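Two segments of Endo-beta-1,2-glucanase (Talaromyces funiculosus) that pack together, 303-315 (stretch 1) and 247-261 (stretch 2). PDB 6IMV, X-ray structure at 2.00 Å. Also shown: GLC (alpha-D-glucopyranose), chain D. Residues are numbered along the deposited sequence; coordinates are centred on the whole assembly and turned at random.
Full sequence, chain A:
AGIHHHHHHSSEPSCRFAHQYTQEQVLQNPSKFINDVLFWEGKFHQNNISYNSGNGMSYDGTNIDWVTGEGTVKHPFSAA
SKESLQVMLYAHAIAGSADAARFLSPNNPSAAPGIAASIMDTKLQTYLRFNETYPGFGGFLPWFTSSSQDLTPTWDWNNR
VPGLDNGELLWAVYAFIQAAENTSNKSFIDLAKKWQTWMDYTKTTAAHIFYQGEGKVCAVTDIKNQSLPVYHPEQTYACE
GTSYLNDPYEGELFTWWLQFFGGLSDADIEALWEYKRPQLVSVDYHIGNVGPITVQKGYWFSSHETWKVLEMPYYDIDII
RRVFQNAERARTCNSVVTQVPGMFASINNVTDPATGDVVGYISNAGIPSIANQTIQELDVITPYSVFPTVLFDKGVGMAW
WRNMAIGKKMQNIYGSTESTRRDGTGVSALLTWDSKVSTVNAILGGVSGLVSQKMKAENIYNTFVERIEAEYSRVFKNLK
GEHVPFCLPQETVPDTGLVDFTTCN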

ATOM      1  N   SER A 303       2.528  -5.190  -8.515  1.00 11.07           N
ATOM      2  CA  SER A 303       3.401  -4.352  -7.700  1.00 11.16           C
ATOM      3  C   SER A 303       2.944  -4.345  -6.233  1.00 11.15           C
ATOM      4  O   SER A 303       3.778  -4.277  -5.333  1.00 10.72           O
ATOM      5  CB  SER A 303       3.484  -2.945  -8.252  1.00 11.14           C
ATOM      6  OG  SER A 303       4.041  -2.948  -9.553  1.00 11.01           O
ATOM      7  N   HIS A 304       1.626  -4.407  -5.993  1.00 11.61           N
ATOM      8  CA  HIS A 304       1.073  -4.261  -4.631  1.00 11.99           C
ATOM      9  C   HIS A 304       1.619  -5.347  -3.698  1.00 11.61           C
ATOM     10  O   HIS A 304       1.693  -5.123  -2.496  1.00 10.58           O
ATOM     11  CB  HIS A 304      -0.466  -4.239  -4.632  1.00 13.07           C
ATOM     12  CG  HIS A 304      -1.091  -5.591  -4.594  1.00 14.17           C
ATOM     13  ND1 HIS A 304      -1.213  -6.385  -5.721  1.00 14.73           N
ATOM     14  CD2 HIS A 304      -1.619  -6.303  -3.578  1.00 15.22           C
ATOM     15  CE1 HIS A 304      -1.782  -7.531  -5.396  1.00 14.90           C
ATOM     16  NE2 HIS A 304      -2.043  -7.502  -4.092  1.00 15.55           N
ATOM     17  N   GLU A 305       2.013  -6.501  -4.259  1.00 11.21           N
ATOM     18  CA  GLU A 305       2.489  -7.656  -3.474  1.00 11.60           C
ATOM     19  C   GLU A 305       3.775  -7.328  -2.694  1.00 11.50           C
ATOM     20  O   GLU A 305       4.128  -8.063  -1.775  1.00 11.18           O
ATOM     21  CB  GLU A 305       2.715  -8.868  -4.386  1.00 11.53           C
ATOM     22  CG  GLU A 305       1.447  -9.374  -5.042  1.00 11.47           C
ATOM     23  CD  GLU A 305       1.664 -10.265  -6.263  1.00 11.58           C
ATOM     24  OE1 GLU A 305       2.770 -10.818  -6.417  1.00 10.70           O
ATOM     25  OE2 GLU A 305       0.727 -10.376  -7.079  1.00 11.57           O
ATOM     26  N   THR A 306       4.448  -6.222  -3.049  1.00 11.50           N
ATOM     27  CA  THR A 306       5.741  -5.809  -2.497  1.00 11.81           C
ATOM     28  C   THR A 306       5.569  -4.826  -1.322  1.00 11.81           C
ATOM     29  O   THR A 306       6.549  -4.395  -0.731  1.00 11.80           O
ATOM     30  CB  THR A 306       6.598  -5.232  -3.635  1.00 11.99           C
ATOM     31  OG1 THR A 306       6.824  -6.289  -4.570  1.00 11.86           O
ATOM     32  CG2 THR A 306       7.924  -4.667  -3.185  1.00 12.17           C
ATOM     33  N   TRP A 307       4.313  -4.531  -0.960  1.00 11.95           N
ATOM     34  CA  TRP A 307       3.889  -3.565   0.073  1.00 12.33           C
ATOM     35  C   TRP A 307       4.715  -3.658   1.366  1.00 11.59           C
ATOM     36  O   TRP A 307       4.975  -2.632   1.991  1.00 11.34           O
ATOM     37  CB  TRP A 307       2.409  -3.811   0.368  1.00 13.85           C
ATOM     38  CG  TRP A 307       1.638  -2.760   1.104  1.00 15.27           C
ATOM     39  CD1 TRP A 307       1.834  -2.301   2.373  1.00 16.23           C
ATOM     40  CD2 TRP A 307       0.412  -2.155   0.644  1.00 17.40           C
ATOM     41  NE1 TRP A 307       0.845  -1.414   2.714  1.00 18.03           N
ATOM     42  CE2 TRP A 307      -0.054  -1.317   1.682  1.00 17.69           C
ATOM     43  CE3 TRP A 307      -0.338  -2.249  -0.537  1.00 17.67           C
ATOM     44  CZ2 TRP A 307      -1.220  -0.561   1.560  1.00 18.18           C
ATOM     45  CZ3 TRP A 307      -1.494  -1.508  -0.653  1.00 18.75           C
ATOM     46  CH2 TRP A 307      -1.928  -0.676   0.385  1.00 18.29           C
ATOM     47  N   LYS A 308       5.069  -4.874   1.796  1.00 11.19           N
ATOM     48  CA  LYS A 308       5.688  -5.095   3.108  1.00 11.23           C
ATOM     49  C   LYS A 308       6.984  -4.288   3.263  1.00 11.40           C
ATOM     50  O   LYS A 308       7.317  -3.889   4.371  1.00 11.70           O
ATOM     51  CB  LYS A 308       5.954  -6.582   3.358  1.00 11.13           C
ATOM     52  CG  LYS A 308       7.056  -7.202   2.510  1.00 11.20           C
ATOM     53  CD  LYS A 308       7.065  -8.713   2.547  1.00 11.11           C
ATOM     54  CE  LYS A 308       8.286  -9.309   1.880  1.00 11.18           C
ATOM     55  NZ  LYS A 308       8.351 -10.778   2.063  1.00 11.39           N
ATOM     56  N   VAL A 309       7.706  -4.048   2.161  1.00 11.71           N
ATOM     57  CA  VAL A 309       9.031  -3.415   2.230  1.00 11.98           C
ATOM     58  C   VAL A 309       8.890  -1.928   2.596  1.00 12.40           C
ATOM     59  O   VAL A 309       9.865  -1.326   3.028  1.00 12.47           O
ATOM     60  CB  VAL A 309       9.838  -3.604   0.931  1.00 11.67           C
ATOM     61  CG1 VAL A 309       9.901  -5.064   0.527  1.00 11.85           C
ATOM     62  CG2 VAL A 309       9.315  -2.742  -0.207  1.00 11.36           C
ATOM     63  N   LEU A 310       7.681  -1.366   2.443  1.00 12.76           N
ATOM     64  CA  LEU A 310       7.375   0.012   2.861  1.00 13.36           C
ATOM     65  C   LEU A 310       7.315   0.124   4.389  1.00 13.17           C
ATOM     66  O   LEU A 310       7.406   1.233   4.920  1.00 13.26           O
ATOM     67  CB  LEU A 310       6.027   0.465   2.290  1.00 14.06           C
ATOM     68  CG  LEU A 310       5.940   0.704   0.784  1.00 14.78           C
ATOM     69  CD1 LEU A 310       4.483   0.833   0.365  1.00 15.14           C
ATOM     70  CD2 LEU A 310       6.718   1.946   0.371  1.00 14.51           C
ATOM     71  N   GLU A 311       7.079  -0.994   5.082  1.00 13.15           N
ATOM     72  CA  GLU A 311       6.661  -0.947   6.491  1.00 13.15           C
ATOM     73  C   GLU A 311       7.697  -1.583   7.433  1.00 13.51           C
ATOM     74  O   GLU A 311       7.685  -1.288   8.599  1.00 14.72           O
ATOM     75  CB  GLU A 311       5.301  -1.625   6.651  1.00 12.71           C
ATOM     76  CG  GLU A 311       4.225  -1.008   5.769  1.00 12.75           C
ATOM     77  CD  GLU A 311       2.810  -1.154   6.294  1.00 12.51           C
ATOM     78  OE1 GLU A 311       2.617  -1.135   7.551  1.00 12.98           O
ATOM     79  OE2 GLU A 311       1.909  -1.307   5.461  1.00 11.80           O
ATOM     80  N   MET A 312       8.568  -2.464   6.942  1.00 13.91           N
ATOM     81  CA  MET A 312       9.600  -3.082   7.782  1.00 14.01           C
ATOM     82  C   MET A 312      10.913  -3.087   7.017  1.00 14.30           C
ATOM     83  O   MET A 312      10.907  -3.083   5.789  1.00 14.98           O
ATOM     84  CB  MET A 312       9.214  -4.508   8.182  1.00 14.13           C
ATOM     85  CG  MET A 312       7.938  -4.556   9.004  1.00 13.84           C
ATOM     86  SD  MET A 312       7.553  -6.202   9.591  1.00 14.20           S
ATOM     87  CE  MET A 312       8.656  -6.345  11.001  1.00 14.29           C
ATOM     88  N   PRO A 313      12.070  -3.053   7.715  1.00 14.65           N
ATOM     89  CA  PRO A 313      13.368  -2.863   7.060  1.00 14.33           C
ATOM     90  C   PRO A 313      13.934  -4.118   6.370  1.00 14.29           C
ATOM     91  O   PRO A 313      15.065  -4.521   6.636  1.00 15.02           O
ATOM     92  CB  PRO A 313      14.255  -2.403   8.230  1.00 14.48           C
ATOM     93  CG  PRO A 313      13.675  -3.106   9.428  1.00 14.45           C
ATOM     94  CD  PRO A 313      12.180  -3.106   9.184  1.00 14.56           C
ATOM     95  N   TYR A 314      13.159  -4.678   5.439  1.00 13.50           N
ATOM     96  CA  TYR A 314      13.574  -5.780   4.597  1.00 13.43           C
ATOM     97  C   TYR A 314      14.868  -5.445   3.838  1.00 13.66           C
ATOM     98  O   TYR A 314      15.702  -6.318   3.645  1.00 13.67           O
ATOM     99  CB  TYR A 314      12.457  -6.128   3.605  1.00 12.96           C
ATOM    100  CG  TYR A 314      11.344  -6.945   4.208  1.00 12.67           C
ATOM    101  CD1 TYR A 314      11.415  -8.327   4.213  1.00 12.39           C
ATOM    102  CD2 TYR A 314      10.232  -6.345   4.784  1.00 12.53           C
ATOM    103  CE1 TYR A 314      10.409  -9.096   4.769  1.00 12.43           C
ATOM    104  CE2 TYR A 314       9.218  -7.104   5.350  1.00 12.30           C
ATOM    105  CZ  TYR A 314       9.310  -8.485   5.345  1.00 12.31           C
ATOM    106  OH  TYR A 314       8.331  -9.267   5.899  1.00 12.52           O
ATOM    107  N   TYR A 315      15.027  -4.189   3.402  1.00 13.95           N
ATOM    108  CA  TYR A 315      16.147  -3.820   2.524  1.00 14.50           C
ATOM    109  C   TYR A 315      17.431  -3.543   3.319  1.00 15.39           C
ATOM    110  O   TYR A 315      18.450  -3.236   2.699  1.00 16.29           O
ATOM    111  CB  TYR A 315      15.761  -2.651   1.616  1.00 14.38           C
ATOM    112  CG  TYR A 315      14.718  -2.983   0.578  1.00 14.20           C
ATOM    113  CD1 TYR A 315      14.335  -4.296   0.328  1.00 13.59           C
ATOM    114  CD2 TYR A 315      14.106  -1.979  -0.163  1.00 13.55           C
ATOM    115  CE1 TYR A 315      13.359  -4.596  -0.608  1.00 13.42           C
ATOM    116  CE2 TYR A 315      13.147  -2.267  -1.118  1.00 13.12           C
ATOM    117  CZ  TYR A 315      12.774  -3.582  -1.347  1.00 13.43           C
ATOM    118  OH  TYR A 315      11.827  -3.889  -2.284  1.00 12.60           O
TER
HETATM  119  C1  GLC D   1      -5.195 -12.027  -1.634  1.00 15.78           C
HETATM  120  C2  GLC D   1      -4.937 -10.645  -1.077  1.00 16.13           C
HETATM  121  C3  GLC D   1      -3.861  -9.933  -1.877  1.00 16.29           C
HETATM  122  C4  GLC D   1      -2.584 -10.755  -1.850  1.00 16.20           C
HETATM  123  C5  GLC D   1      -2.881 -12.151  -2.397  1.00 15.62           C
HETATM  124  C6  GLC D   1      -1.671 -13.072  -2.258  1.00 15.37           C
HETATM  125  O1  GLC D   1      -5.782 -11.829  -2.937  1.00 16.60           O
HETATM  126  O2  GLC D   1      -6.158  -9.898  -1.181  1.00 16.46           O
HETATM  127  O3  GLC D   1      -3.589  -8.634  -1.353  1.00 16.68           O
HETATM  128  O4  GLC D   1      -1.558 -10.082  -2.592  1.00 15.95           O
HETATM  129  O5  GLC D   1      -3.973 -12.751  -1.690  1.00 15.46           O
HETATM  130  O6  GLC D   1      -1.315 -13.242  -0.883  1.00 15.25           O
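Stretch 2 247-261: DPYEGELFTWWLQFF

Stretch 2 lies on stretch 1 as a turn followed by a helix, joined to it by a buried polar cluster around Lys308 and Glu252, with an apolar patch centred on Met312 beside it and a glucose-binding corner at one end; together the two sides bury 673 Å².

The backbone of stretch 2 begins as loop, makes a type I beta turn from Tyr249 to Glu252, and then runs as a helix to Phe261, where i to i+4 bonds such as Trp256 N to Glu252 O (3.2 Å) set the repeat. Stretch 1 opens with a 3-10 segment, 303-307, with Thr306 N bonded to Ser303 O at 3.1 Å. The backbones come closest near the turn: CA of Glu305 is 4.8 Å from CA of Tyr249, and CA of Lys308 is 5.2 Å from CA of Glu250. Both chains advance in the same order through these pairs. Here Tyr249 CA also makes a CA-H...O contact with Glu305 O at 3.4 Å.

Lys308, its CA-to-CB bond pointing toward stretch 2, extends with chi2 to chi4 all t. This carries NZ to Pro248 O, a hydrogen bond of 2.7 Å, and to Glu252 OE1, a salt bridge also of 2.7 Å. The same carboxylate oxygen accepts a hydrogen bond from Tyr314 OH at 2.5 Å, and Tyr314 OH in turn accepts one from Trp256 NE1 at 2.8 Å, with an N-H...acceptor angle of 150°. Tyr314 OH is thus donor and acceptor at once, linking residues one helical turn apart.

Leu253, whose side chain ends nearer stretch 1 than its sideways CA-to-CB bond suggests, fits among three residues: its CD2 lies 3.8 Å from Lys308 CB and 3.6 Å from Met312 SD, while its CD1 is 3.6 Å from Glu311 CD. Met312 continues the patch along the helix. Its CE sits over the face of the Trp256 five-membered ring, 4.1 Å from the centroid and 24° off the normal, and approaches the edge of Phe260, with CE to CE2 at 4.3 Å.

At the turn, Glu250 CG packs against Trp307 CB at 3.6 Å. Glu250 OE2 lies near the plane of the His304 ring, 3.0 Å from His304 CD2, but its 3.4 Å approach to His304 NE2 has a poor angle for a hydrogen bond. The sugar connects them instead: GLC O4 donates to Glu250 OE1 at 2.6 Å and accepts from His304 NE2 at 3.0 Å.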

ATOM      1  N   ASP A 247       2.312 -16.693   2.586  1.00 14.32           N
ATOM      2  CA  ASP A 247       3.145 -16.344   1.437  1.00 13.54           C
ATOM      3  C   ASP A 247       3.998 -15.110   1.735  1.00 13.30           C
ATOM      4  O   ASP A 247       3.828 -14.454   2.756  1.00 12.75           O
ATOM      5  CB  ASP A 247       2.261 -16.215   0.198  1.00 13.20           C
ATOM      6  CG  ASP A 247       1.276 -15.061   0.255  1.00 12.59           C
ATOM      7  OD1 ASP A 247       1.650 -13.987   0.768  1.00 11.61           O
ATOM      8  OD2 ASP A 247       0.156 -15.245  -0.235  1.00 12.54           O
ATOM      9  N   PRO A 248       4.963 -14.755   0.855  1.00 13.27           N
ATOM     10  CA  PRO A 248       5.846 -13.615   1.102  1.00 13.54           C
ATOM     11  C   PRO A 248       5.293 -12.222   0.739  1.00 12.99           C
ATOM     12  O   PRO A 248       6.055 -11.233   0.739  1.00 12.89           O
ATOM     13  CB  PRO A 248       7.086 -13.891   0.241  1.00 13.45           C
ATOM     14  CG  PRO A 248       6.738 -15.082  -0.645  1.00 14.00           C
ATOM     15  CD  PRO A 248       5.295 -15.463  -0.385  1.00 13.67           C
ATOM     16  N   TYR A 249       3.994 -12.123   0.458  1.00 12.26           N
ATOM     17  CA  TYR A 249       3.387 -10.852   0.022  1.00 12.34           C
ATOM     18  C   TYR A 249       2.919 -10.100   1.283  1.00 12.42           C
ATOM     19  O   TYR A 249       3.535 -10.237   2.327  1.00 11.76           O
ATOM     20  CB  TYR A 249       2.394 -11.140  -1.112  1.00 12.30           C
ATOM     21  CG  TYR A 249       2.919 -12.193  -2.059  1.00 12.22           C
ATOM     22  CD1 TYR A 249       4.151 -12.051  -2.684  1.00 12.45           C
ATOM     23  CD2 TYR A 249       2.238 -13.381  -2.254  1.00 12.37           C
ATOM     24  CE1 TYR A 249       4.672 -13.049  -3.499  1.00 12.12           C
ATOM     25  CE2 TYR A 249       2.747 -14.392  -3.053  1.00 12.03           C
ATOM     26  CZ  TYR A 249       3.967 -14.227  -3.682  1.00 11.89           C
ATOM     27  OH  TYR A 249       4.458 -15.228  -4.475  1.00 11.28           O
ATOM     28  N   GLU A 250       1.869  -9.276   1.177  1.00 12.26           N
ATOM     29  CA  GLU A 250       1.603  -8.230   2.180  1.00 12.17           C
ATOM     30  C   GLU A 250       1.224  -8.847   3.526  1.00 11.79           C
ATOM     31  O   GLU A 250       1.447  -8.234   4.570  1.00 11.80           O
ATOM     32  CB  GLU A 250       0.488  -7.275   1.748  1.00 12.51           C
ATOM     33  CG  GLU A 250       0.540  -6.868   0.290  1.00 12.57           C
ATOM     34  CD  GLU A 250      -0.398  -7.696  -0.561  1.00 13.27           C
ATOM     35  OE1 GLU A 250       0.030  -8.781  -1.018  1.00 13.19           O
ATOM     36  OE2 GLU A 250      -1.582  -7.287  -0.692  1.00 14.35           O
ATOM     37  N   GLY A 251       0.669 -10.064   3.490  1.00 11.40           N
ATOM     38  CA  GLY A 251       0.254 -10.781   4.677  1.00 11.36           C
ATOM     39  C   GLY A 251       1.407 -11.106   5.614  1.00 11.45           C
ATOM     40  O   GLY A 251       1.191 -11.394   6.794  1.00 11.41           O
ATOM     41  N   GLU A 252       2.642 -11.042   5.111  1.00 11.59           N
ATOM     42  CA  GLU A 252       3.811 -11.352   5.932  1.00 12.03           C
ATOM     43  C   GLU A 252       3.944 -10.362   7.098  1.00 11.76           C
ATOM     44  O   GLU A 252       4.495 -10.711   8.154  1.00 11.91           O
ATOM     45  CB  GLU A 252       5.080 -11.389   5.087  1.00 12.16           C
ATOM     46  CG  GLU A 252       6.251 -12.016   5.817  1.00 12.41           C
ATOM     47  CD  GLU A 252       7.394 -12.346   4.882  1.00 12.90           C
ATOM     48  OE1 GLU A 252       8.269 -11.472   4.696  1.00 12.77           O
ATOM     49  OE2 GLU A 252       7.374 -13.453   4.302  1.00 12.74           O
ATOM     50  N   LEU A 253       3.441  -9.141   6.920  1.00 11.65           N
ATOM     51  CA  LEU A 253       3.462  -8.136   7.994  1.00 11.71           C
ATOM     52  C   LEU A 253       2.719  -8.675   9.222  1.00 12.14           C
ATOM     53  O   LEU A 253       3.180  -8.502  10.358  1.00 11.80           O
ATOM     54  CB  LEU A 253       2.846  -6.826   7.495  1.00 11.68           C
ATOM     55  CG  LEU A 253       3.679  -6.050   6.475  1.00 11.83           C
ATOM     56  CD1 LEU A 253       2.999  -4.736   6.127  1.00 11.85           C
ATOM     57  CD2 LEU A 253       5.091  -5.805   6.990  1.00 12.03           C
ATOM     58  N   PHE A 254       1.593  -9.358   8.989  1.00 12.50           N
ATOM     59  CA  PHE A 254       0.805  -9.879  10.084  1.00 13.17           C
ATOM     60  C   PHE A 254       1.535 -11.037  10.770  1.00 13.09           C
ATOM     61  O   PHE A 254       1.468 -11.155  11.999  1.00 13.62           O
ATOM     62  CB  PHE A 254      -0.592 -10.317   9.645  1.00 13.39           C
ATOM     63  CG  PHE A 254      -1.480 -10.515  10.842  1.00 13.58           C
ATOM     64  CD1 PHE A 254      -2.003  -9.424  11.508  1.00 13.60           C
ATOM     65  CD2 PHE A 254      -1.681 -11.775  11.379  1.00 13.92           C
ATOM     66  CE1 PHE A 254      -2.771  -9.589  12.650  1.00 14.03           C
ATOM     67  CE2 PHE A 254      -2.456 -11.936  12.516  1.00 13.84           C
ATOM     68  CZ  PHE A 254      -2.995 -10.847  13.146  1.00 13.73           C
ATOM     69  N   THR A 255       2.220 -11.880   9.991  1.00 12.89           N
ATOM     70  CA  THR A 255       3.054 -12.946  10.546  1.00 13.16           C
ATOM     71  C   THR A 255       3.987 -12.381  11.627  1.00 13.24           C
ATOM     72  O   THR A 255       4.072 -12.941  12.721  1.00 12.93           O
ATOM     73  CB  THR A 255       3.886 -13.657   9.475  1.00 13.10           C
ATOM     74  OG1 THR A 255       3.005 -14.125   8.455  1.00 13.82           O
ATOM     75  CG2 THR A 255       4.672 -14.826  10.023  1.00 13.03           C
ATOM     76  N   TRP A 256       4.679 -11.282  11.306  1.00 13.08           N
ATOM     77  CA  TRP A 256       5.621 -10.647  12.227  1.00 13.49           C
ATOM     78  C   TRP A 256       4.908 -10.164  13.492  1.00 13.87           C
ATOM     79  O   TRP A 256       5.497 -10.205  14.590  1.00 13.35           O
ATOM     80  CB  TRP A 256       6.359  -9.485  11.563  1.00 13.41           C
ATOM     81  CG  TRP A 256       7.378  -9.895  10.543  1.00 13.88           C
ATOM     82  CD1 TRP A 256       7.367  -9.591   9.214  1.00 13.65           C
ATOM     83  CD2 TRP A 256       8.585 -10.647  10.778  1.00 13.94           C
ATOM     84  NE1 TRP A 256       8.480 -10.104   8.606  1.00 14.26           N
ATOM     85  CE2 TRP A 256       9.250 -10.749   9.538  1.00 13.92           C
ATOM     86  CE3 TRP A 256       9.177 -11.225  11.908  1.00 14.11           C
ATOM     87  CZ2 TRP A 256      10.460 -11.422   9.395  1.00 14.05           C
ATOM     88  CZ3 TRP A 256      10.377 -11.893  11.771  1.00 14.25           C
ATOM     89  CH2 TRP A 256      11.008 -11.983  10.530  1.00 14.60           C
ATOM     90  N   TRP A 257       3.682  -9.654  13.328  1.00 13.95           N
ATOM     91  CA  TRP A 257       2.898  -9.182  14.453  1.00 14.10           C
ATOM     92  C   TRP A 257       2.677 -10.321  15.458  1.00 14.85           C
ATOM     93  O   TRP A 257       2.910 -10.140  16.668  1.00 14.62           O
ATOM     94  CB  TRP A 257       1.575  -8.560  14.000  1.00 14.02           C
ATOM     95  CG  TRP A 257       1.010  -7.654  15.047  1.00 13.84           C
ATOM     96  CD1 TRP A 257      -0.038  -7.896  15.884  1.00 14.03           C
ATOM     97  CD2 TRP A 257       1.533  -6.368  15.420  1.00 13.98           C
ATOM     98  NE1 TRP A 257      -0.228  -6.833  16.727  1.00 13.60           N
ATOM     99  CE2 TRP A 257       0.721  -5.879  16.463  1.00 13.72           C
ATOM    100  CE3 TRP A 257       2.589  -5.578  14.952  1.00 14.10           C
ATOM    101  CZ2 TRP A 257       0.941  -4.629  17.046  1.00 14.22           C
ATOM    102  CZ3 TRP A 257       2.809  -4.346  15.529  1.00 14.25           C
ATOM    103  CH2 TRP A 257       1.994  -3.883  16.565  1.00 14.36           C
ATOM    104  N   LEU A 258       2.252 -11.488  14.954  1.00 15.05           N
ATOM    105  CA  LEU A 258       2.046 -12.672  15.776  1.00 15.38           C
ATOM    106  C   LEU A 258       3.362 -13.097  16.431  1.00 15.71           C
ATOM    107  O   LEU A 258       3.388 -13.377  17.627  1.00 15.69           O
ATOM    108  CB  LEU A 258       1.473 -13.813  14.929  1.00 15.97           C
ATOM    109  CG  LEU A 258      -0.031 -13.757  14.667  1.00 16.27           C
ATOM    110  CD1 LEU A 258      -0.436 -14.810  13.651  1.00 16.47           C
ATOM    111  CD2 LEU A 258      -0.809 -13.935  15.965  1.00 15.86           C
ATOM    112  N   GLN A 259       4.443 -13.155  15.642  1.00 15.11           N
ATOM    113  CA  GLN A 259       5.716 -13.651  16.157  1.00 15.19           C
ATOM    114  C   GLN A 259       6.199 -12.776  17.321  1.00 14.86           C
ATOM    115  O   GLN A 259       6.551 -13.295  18.370  1.00 16.04           O
ATOM    116  CB  GLN A 259       6.798 -13.692  15.082  1.00 15.48           C
ATOM    117  CG  GLN A 259       8.191 -13.877  15.671  1.00 15.97           C
ATOM    118  CD  GLN A 259       9.214 -14.302  14.650  1.00 15.90           C
ATOM    119  OE1 GLN A 259       8.888 -14.607  13.511  1.00 15.45           O
ATOM    120  NE2 GLN A 259      10.468 -14.348  15.070  1.00 16.26           N
ATOM    121  N   PHE A 260       6.264 -11.463  17.116  1.00 13.62           N
ATOM    122  CA  PHE A 260       6.859 -10.586  18.098  1.00 14.15           C
ATOM    123  C   PHE A 260       5.932 -10.351  19.297  1.00 14.62           C
ATOM    124  O   PHE A 260       6.433 -10.208  20.396  1.00 15.20           O
ATOM    125  CB  PHE A 260       7.269  -9.255  17.472  1.00 13.61           C
ATOM    126  CG  PHE A 260       8.402  -9.375  16.489  1.00 14.13           C
ATOM    127  CD1 PHE A 260       9.564 -10.053  16.824  1.00 14.44           C
ATOM    128  CD2 PHE A 260       8.312  -8.795  15.232  1.00 14.48           C
ATOM    129  CE1 PHE A 260      10.611 -10.148  15.920  1.00 14.84           C
ATOM    130  CE2 PHE A 260       9.357  -8.901  14.326  1.00 14.85           C
ATOM    131  CZ  PHE A 260      10.508  -9.574  14.670  1.00 14.83           C
ATOM    132  N   PHE A 261       4.612 -10.290  19.079  1.00 14.51           N
ATOM    133  CA  PHE A 261       3.696  -9.730  20.084  1.00 14.86           C
ATOM    134  C   PHE A 261       2.537 -10.658  20.469  1.00 15.24           C
ATOM    135  O   PHE A 261       1.791 -10.327  21.387  1.00 16.21           O
ATOM    136  CB  PHE A 261       3.122  -8.411  19.567  1.00 14.83           C
ATOM    137  CG  PHE A 261       4.178  -7.388  19.249  1.00 14.99           C
ATOM    138  CD1 PHE A 261       5.076  -6.983  20.226  1.00 14.71           C
ATOM    139  CD2 PHE A 261       4.261  -6.819  17.983  1.00 15.00           C
ATOM    140  CE1 PHE A 261       6.051  -6.042  19.938  1.00 15.05           C
ATOM    141  CE2 PHE A 261       5.235  -5.880  17.695  1.00 15.02           C
ATOM    142  CZ  PHE A 261       6.133  -5.495  18.670  1.00 15.23           C
TER
HETATM  143  O   HOH W   1       7.068  -9.687  -1.210  1.00 10.96           O